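Local coordinates for 5-carboxymethyl-2-hydroxymuconate semialdehyde dehydrogenase (Thermus thermophilus, PDB 2D4E), which probably catalyses the NAD-dependent oxidation of 5-carboxymethyl-2-hydroxymuconate semialdehyde to the corresponding carboxylic acid, as a member of the aldehyde dehydrogenase family, at residues A133-Y138 with S179-A184; E137-A142 with A186-N191. All blocks are in the same frame, centred on the assembly; numbering follows the deposited sequence.

Contact 1: A133-Y138 with S179-A184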
loop_
_atom_site.group_PDB
_atom_site.type_symbol
_atom_site.label_atom_id
_atom_site.label_comp_id
_atom_site.label_asym_id
_atom_site.label_seq_id
_atom_site.Cartn_x
_atom_site.Cartn_y
_atom_site.Cartn_z
ATOM N N ALA C 133 -16.806 5.491 15.821
ATOM C CA ALA C 133 -17.003 6.297 14.625
ATOM C C ALA C 133 -15.838 6.087 13.664
ATOM O O ALA C 133 -16.015 6.062 12.439
ATOM C CB ALA C 133 -17.117 7.773 14.998
ATOM N N PHE C 134 -14.646 5.931 14.238
ATOM C CA PHE C 134 -13.421 5.725 13.474
ATOM C C PHE C 134 -13.425 4.396 12.717
ATOM O O PHE C 134 -13.330 4.371 11.490
ATOM C CB PHE C 134 -12.219 5.777 14.418
ATOM C CG PHE C 134 -10.898 5.530 13.746
ATOM C CD1 PHE C 134 -10.384 6.442 12.827
ATOM C CD2 PHE C 134 -10.157 4.390 14.045
ATOM C CE1 PHE C 134 -9.150 6.227 12.216
ATOM C CE2 PHE C 134 -8.919 4.163 13.438
ATOM C CZ PHE C 134 -8.415 5.087 12.521
ATOM N N TYR C 135 -13.537 3.290 13.443
ATOM C CA TYR C 135 -13.524 1.985 12.799
ATOM C C TYR C 135 -14.743 1.698 11.934
ATOM O O TYR C 135 -14.714 0.802 11.093
ATOM C CB TYR C 135 -13.332 0.884 13.840
ATOM C CG TYR C 135 -11.900 0.794 14.307
ATOM C CD1 TYR C 135 -11.516 1.276 15.561
ATOM C CD2 TYR C 135 -10.918 0.254 13.476
ATOM C CE1 TYR C 135 -10.182 1.218 15.977
ATOM C CE2 TYR C 135 -9.584 0.191 13.877
ATOM C CZ TYR C 135 -9.224 0.672 15.129
ATOM O OH TYR C 135 -7.915 0.576 15.536
ATOM N N ALA C 136 -15.807 2.469 12.130
ATOM C CA ALA C 136 -17.012 2.290 11.335
ATOM C C ALA C 136 -16.648 2.481 9.864
ATOM O O ALA C 136 -17.214 1.833 8.981
ATOM C CB ALA C 136 -18.079 3.308 11.752
ATOM N N GLU C 137 -15.686 3.366 9.615
ATOM C CA GLU C 137 -15.245 3.663 8.252
ATOM C C GLU C 137 -14.269 2.641 7.653
ATOM O O GLU C 137 -13.942 2.728 6.469
ATOM C CB GLU C 137 -14.610 5.059 8.196
ATOM C CG GLU C 137 -15.526 6.202 8.631
ATOM C CD GLU C 137 -16.821 6.290 7.822
ATOM O OE1 GLU C 137 -16.763 6.179 6.576
ATOM O OE2 GLU C 137 -17.898 6.489 8.435
ATOM N N TYR C 138 -13.793 1.691 8.458
ATOM C CA TYR C 138 -12.870 0.667 7.954
ATOM C C TYR C 138 -13.592 -0.653 7.648
ATOM O O TYR C 138 -13.059 -1.514 6.946
ATOM C CB TYR C 138 -11.739 0.405 8.958
ATOM C CG TYR C 138 -10.712 1.514 9.037
ATOM C CD1 TYR C 138 -11.002 2.713 9.680
ATOM C CD2 TYR C 138 -9.465 1.376 8.432
ATOM C CE1 TYR C 138 -10.073 3.757 9.717
ATOM C CE2 TYR C 138 -8.531 2.409 8.460
ATOM C CZ TYR C 138 -8.843 3.598 9.104
ATOM O OH TYR C 138 -7.931 4.626 9.129
ATOM N N SER C 179 -11.556 -0.568 26.522
ATOM C CA SER C 179 -12.328 -1.719 26.067
ATOM C C SER C 179 -12.877 -1.442 24.672
ATOM O O SER C 179 -12.829 -2.310 23.805
ATOM C CB SER C 179 -13.474 -2.046 27.037
ATOM O OG SER C 179 -14.456 -1.023 27.060
ATOM N N THR C 180 -13.378 -0.229 24.451
ATOM C CA THR C 180 -13.918 0.137 23.140
ATOM C C THR C 180 -12.813 0.185 22.092
ATOM O O THR C 180 -13.080 0.034 20.899
ATOM C CB THR C 180 -14.645 1.505 23.169
ATOM O OG1 THR C 180 -13.731 2.536 23.567
ATOM C CG2 THR C 180 -15.822 1.454 24.136
ATOM N N TRP C 181 -11.577 0.386 22.546
ATOM C CA TRP C 181 -10.412 0.422 21.661
ATOM C C TRP C 181 -10.271 -0.924 20.930
ATOM O O TRP C 181 -9.772 -0.981 19.805
ATOM C CB TRP C 181 -9.145 0.690 22.486
ATOM C CG TRP C 181 -7.848 0.738 21.700
ATOM C CD1 TRP C 181 -6.713 0.013 21.949
ATOM C CD2 TRP C 181 -7.551 1.571 20.571
ATOM N NE1 TRP C 181 -5.735 0.345 21.048
ATOM C CE2 TRP C 181 -6.219 1.297 20.190
ATOM C CE3 TRP C 181 -8.283 2.523 19.842
ATOM C CZ2 TRP C 181 -5.598 1.941 19.112
ATOM C CZ3 TRP C 181 -7.665 3.164 18.767
ATOM C CH2 TRP C 181 -6.336 2.869 18.413
ATOM N N ARG C 182 -10.716 -2.000 21.572
ATOM C CA ARG C 182 -10.622 -3.340 20.989
ATOM C C ARG C 182 -11.957 -3.827 20.418
ATOM O O ARG C 182 -12.001 -4.510 19.386
ATOM C CB ARG C 182 -10.149 -4.331 22.049
ATOM C CG ARG C 182 -8.923 -3.873 22.830
ATOM C CD ARG C 182 -7.658 -3.863 21.981
ATOM N NE ARG C 182 -6.489 -4.034 22.844
ATOM C CZ ARG C 182 -5.387 -4.692 22.497
ATOM N NH1 ARG C 182 -5.283 -5.232 21.289
ATOM N NH2 ARG C 182 -4.387 -4.806 23.362
ATOM N N ILE C 183 -13.040 -3.477 21.105
ATOM C CA ILE C 183 -14.375 -3.869 20.688
ATOM C C ILE C 183 -14.748 -3.300 19.325
ATOM O O ILE C 183 -15.273 -4.008 18.469
ATOM C CB ILE C 183 -15.426 -3.404 21.716
ATOM C CG1 ILE C 183 -15.152 -4.067 23.073
ATOM C CG2 ILE C 183 -16.829 -3.727 21.206
ATOM C CD1 ILE C 183 -15.941 -3.453 24.223
ATOM N N ALA C 184 -14.476 -2.016 19.128
ATOM C CA ALA C 184 -14.800 -1.352 17.875
ATOM C C ALA C 184 -14.168 -2.042 16.661
ATOM O O ALA C 184 -14.862 -2.385 15.707
ATOM C CB ALA C 184 -14.382 0.119 17.943
HETATM O O HOH W 1 -7.711 -0.220 17.897
#
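The phenol of Tyr135 reaches from helix 118-136 to helix 175-188 and meets Trp181 and Ala184 there. Its two ends have different partners. Near the base of the ring, CD1 of Tyr135 packs on CB of Ala184 at 3.9 Å. The methyl comes in at a slant to the phenol plane. At the far end, OH of Tyr135 lies over one face of the indole, 4.0 Å from CH2 of Trp181. The tyrosine ring turns its edge to the tryptophan: CE1 of Tyr135 is 4.2 Å from CZ3 of Trp181, and CZ3 sits close to the phenol plane.

The Trp181 side chain sets out away from segment 133-138. With CG anti to the backbone N (chi1 179°), the indole swings back so that its six-membered ring meets the phenol.

A water joins the same two residues. It accepts a bond from OH of Tyr135, with 2.5 Å between the oxygens, and donates to the carbonyl O of Trp181 at 2.9 Å. This water also lies over the centre of the indole face.

Helix 175-188 follows strand 166-169 of the five-stranded parallel sheet in the aldehyde dehydrogenase fold. The Trp181 side chain is about 6 Å from the bound NAD, so the contact lies close to the cofactor. NE1 of Trp181 is hydrogen-bonded to OE2 of Glu271, and Arg182 forms salt bridges with Glu271 and Glu486.

On its own helix, Tyr135 is backed by Phe134. CD2 of Phe134 lies over the centre of one phenol face, 3.6 Å above the plane. In turn, CE1 of Tyr138 covers one face of the Phe134 ring near its rim.

Contact 2: E137-A142 with A186-N191; sequences EYAEHA and ALAFGN
Phe189 and Ala188 meet the turn after helix 118-136 just where helix 175-188 ends in a Schellman motif. Two backbone bonds define the motif: N of Asn191 to O of Ala186 at 2.9 Å, and N of Gly190 to O of Leu187 at 3.1 Å. Gly190 is the C-prime residue. Its backbone angles (phi 88°, psi 16°) would bring a CB too close to the carbonyl O of Phe189.

The contacts across the segments are apolar. Phe189 leaves the helix with CG anti to its carbonyl carbon (chi1 -60°), which brings one side of the ring to the turn. CE2 of Phe189 lies 3.9 Å from CB of Tyr138, which sits at the ring edge near its plane. CB of Ala142 is 3.7 Å from CD2 of Phe189, oblique to the ring. CB of Ala188 is directed at the turn and comes within 4.2 Å of CB of Ala139. The turn also reaches the subunit interface, where Tyr138 packs on His141 of the second subunit.

Hydrogen bonds surround this apolar core. N of His141 bonds to O of Tyr138 within the turn. Asn191 is held through OD1 by N of Gly164 and through ND2 by O of Tyr495.

The carbonyl of Ala188 has two neighbours of different kinds: it accepts a hydrogen bond from NH2 of Arg88, and CB of Ala139 rests 3.5 Å from its O.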
loop_
_atom_site.group_PDB
_atom_site.type_symbol
_atom_site.label_atom_id
_atom_site.label_comp_id
_atom_site.label_asym_id
_atom_site.label_seq_id
_atom_site.Cartn_x
_atom_site.Cartn_y
_atom_site.Cartn_z
ATOM N N GLU C 137 -15.686 3.366 9.615
ATOM C CA GLU C 137 -15.245 3.663 8.252
ATOM C C GLU C 137 -14.269 2.641 7.653
ATOM O O GLU C 137 -13.942 2.728 6.469
ATOM C CB GLU C 137 -14.610 5.059 8.196
ATOM C CG GLU C 137 -15.526 6.202 8.631
ATOM C CD GLU C 137 -16.821 6.290 7.822
ATOM O OE1 GLU C 137 -16.763 6.179 6.576
ATOM O OE2 GLU C 137 -17.898 6.489 8.435
ATOM N N TYR C 138 -13.793 1.691 8.458
ATOM C CA TYR C 138 -12.870 0.667 7.954
ATOM C C TYR C 138 -13.592 -0.653 7.648
ATOM O O TYR C 138 -13.059 -1.514 6.946
ATOM C CB TYR C 138 -11.739 0.405 8.958
ATOM C CG TYR C 138 -10.712 1.514 9.037
ATOM C CD1 TYR C 138 -11.002 2.713 9.680
ATOM C CD2 TYR C 138 -9.465 1.376 8.432
ATOM C CE1 TYR C 138 -10.073 3.757 9.717
ATOM C CE2 TYR C 138 -8.531 2.409 8.460
ATOM C CZ TYR C 138 -8.843 3.598 9.104
ATOM O OH TYR C 138 -7.931 4.626 9.129
ATOM N N ALA C 139 -14.805 -0.803 8.177
ATOM C CA ALA C 139 -15.589 -2.015 7.970
ATOM C C ALA C 139 -15.721 -2.401 6.491
ATOM O O ALA C 139 -15.537 -3.565 6.124
ATOM C CB ALA C 139 -16.981 -1.851 8.600
ATOM N N GLU C 140 -16.022 -1.424 5.643
ATOM C CA GLU C 140 -16.185 -1.676 4.213
ATOM C C GLU C 140 -14.888 -1.907 3.435
ATOM O O GLU C 140 -14.923 -2.158 2.227
ATOM C CB GLU C 140 -16.963 -0.528 3.573
ATOM C CG GLU C 140 -18.432 -0.496 3.952
ATOM C CD GLU C 140 -19.118 0.784 3.520
ATOM O OE1 GLU C 140 -20.366 0.827 3.549
ATOM O OE2 GLU C 140 -18.408 1.752 3.160
ATOM N N HIS C 141 -13.750 -1.829 4.118
ATOM C CA HIS C 141 -12.451 -2.038 3.472
ATOM C C HIS C 141 -11.744 -3.222 4.105
ATOM O O HIS C 141 -10.617 -3.552 3.733
ATOM C CB HIS C 141 -11.559 -0.804 3.652
ATOM C CG HIS C 141 -12.111 0.439 3.028
ATOM N ND1 HIS C 141 -12.100 0.657 1.669
ATOM C CD2 HIS C 141 -12.719 1.517 3.578
ATOM C CE1 HIS C 141 -12.677 1.816 1.407
ATOM N NE2 HIS C 141 -13.061 2.358 2.548
ATOM N N ALA C 142 -12.415 -3.862 5.054
ATOM C CA ALA C 142 -11.841 -4.970 5.809
ATOM C C ALA C 142 -11.423 -6.231 5.051
ATOM O O ALA C 142 -10.671 -7.044 5.587
ATOM C CB ALA C 142 -12.781 -5.339 6.954
ATOM N N ALA C 186 -12.885 -5.073 16.473
ATOM C CA ALA C 186 -13.350 -6.456 16.445
ATOM C C ALA C 186 -14.687 -6.556 15.723
ATOM O O ALA C 186 -14.855 -7.382 14.823
ATOM C CB ALA C 186 -13.479 -6.998 17.864
ATOM N N LEU C 187 -15.632 -5.701 16.109
ATOM C CA LEU C 187 -16.957 -5.703 15.497
ATOM C C LEU C 187 -16.946 -5.216 14.055
ATOM O O LEU C 187 -17.613 -5.797 13.187
ATOM C CB LEU C 187 -17.922 -4.837 16.309
ATOM C CG LEU C 187 -18.302 -5.350 17.698
ATOM C CD1 LEU C 187 -19.202 -4.329 18.370
ATOM C CD2 LEU C 187 -19.008 -6.702 17.577
ATOM N N ALA C 188 -16.205 -4.143 13.797
ATOM C CA ALA C 188 -16.138 -3.598 12.445
ATOM C C ALA C 188 -15.607 -4.636 11.464
ATOM O O ALA C 188 -16.049 -4.713 10.315
ATOM C CB ALA C 188 -15.246 -2.367 12.417
ATOM N N PHE C 189 -14.661 -5.443 11.926
ATOM C CA PHE C 189 -14.050 -6.446 11.071
ATOM C C PHE C 189 -14.794 -7.778 10.992
ATOM O O PHE C 189 -14.286 -8.755 10.440
ATOM C CB PHE C 189 -12.591 -6.616 11.498
ATOM C CG PHE C 189 -11.789 -5.341 11.377
ATOM C CD1 PHE C 189 -10.703 -5.095 12.207
ATOM C CD2 PHE C 189 -12.145 -4.374 10.439
ATOM C CE1 PHE C 189 -9.986 -3.907 12.108
ATOM C CE2 PHE C 189 -11.433 -3.182 10.334
ATOM C CZ PHE C 189 -10.353 -2.948 11.170
ATOM N N GLY C 190 -16.003 -7.808 11.541
ATOM C CA GLY C 190 -16.815 -9.006 11.460
ATOM C C GLY C 190 -16.677 -10.080 12.511
ATOM O O GLY C 190 -17.137 -11.202 12.297
ATOM N N ASN C 191 -16.066 -9.754 13.644
ATOM C CA ASN C 191 -15.897 -10.733 14.717
ATOM C C ASN C 191 -16.893 -10.501 15.849
ATOM O O ASN C 191 -17.412 -9.396 16.010
ATOM C CB ASN C 191 -14.477 -10.663 15.285
ATOM C CG ASN C 191 -13.424 -10.997 14.254
ATOM O OD1 ASN C 191 -13.477 -12.049 13.625
ATOM N ND2 ASN C 191 -12.461 -10.102 14.074
#

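Overall arrangement
The two contacts are neighbours, with centres about 8 Å apart. Both use helix 175-188: contact 1 takes residues within it, and contact 2 takes its last turn and the residues that follow. The other side is also continuous. It runs from the end of helix 118-136 into the turn before strand 145-147, and the two contacts share Glu137 and Tyr138. Both partners therefore advance together along the chain. The contacts touch directly, with O of Tyr135 3.5 Å from CB of Ala188. Contact 1 lies nearer the NAD. The shared Glu137 and Tyr138 reach the second subunit, so the cofactor side, at Trp181, and the interface lie along one continuous stretch of packing.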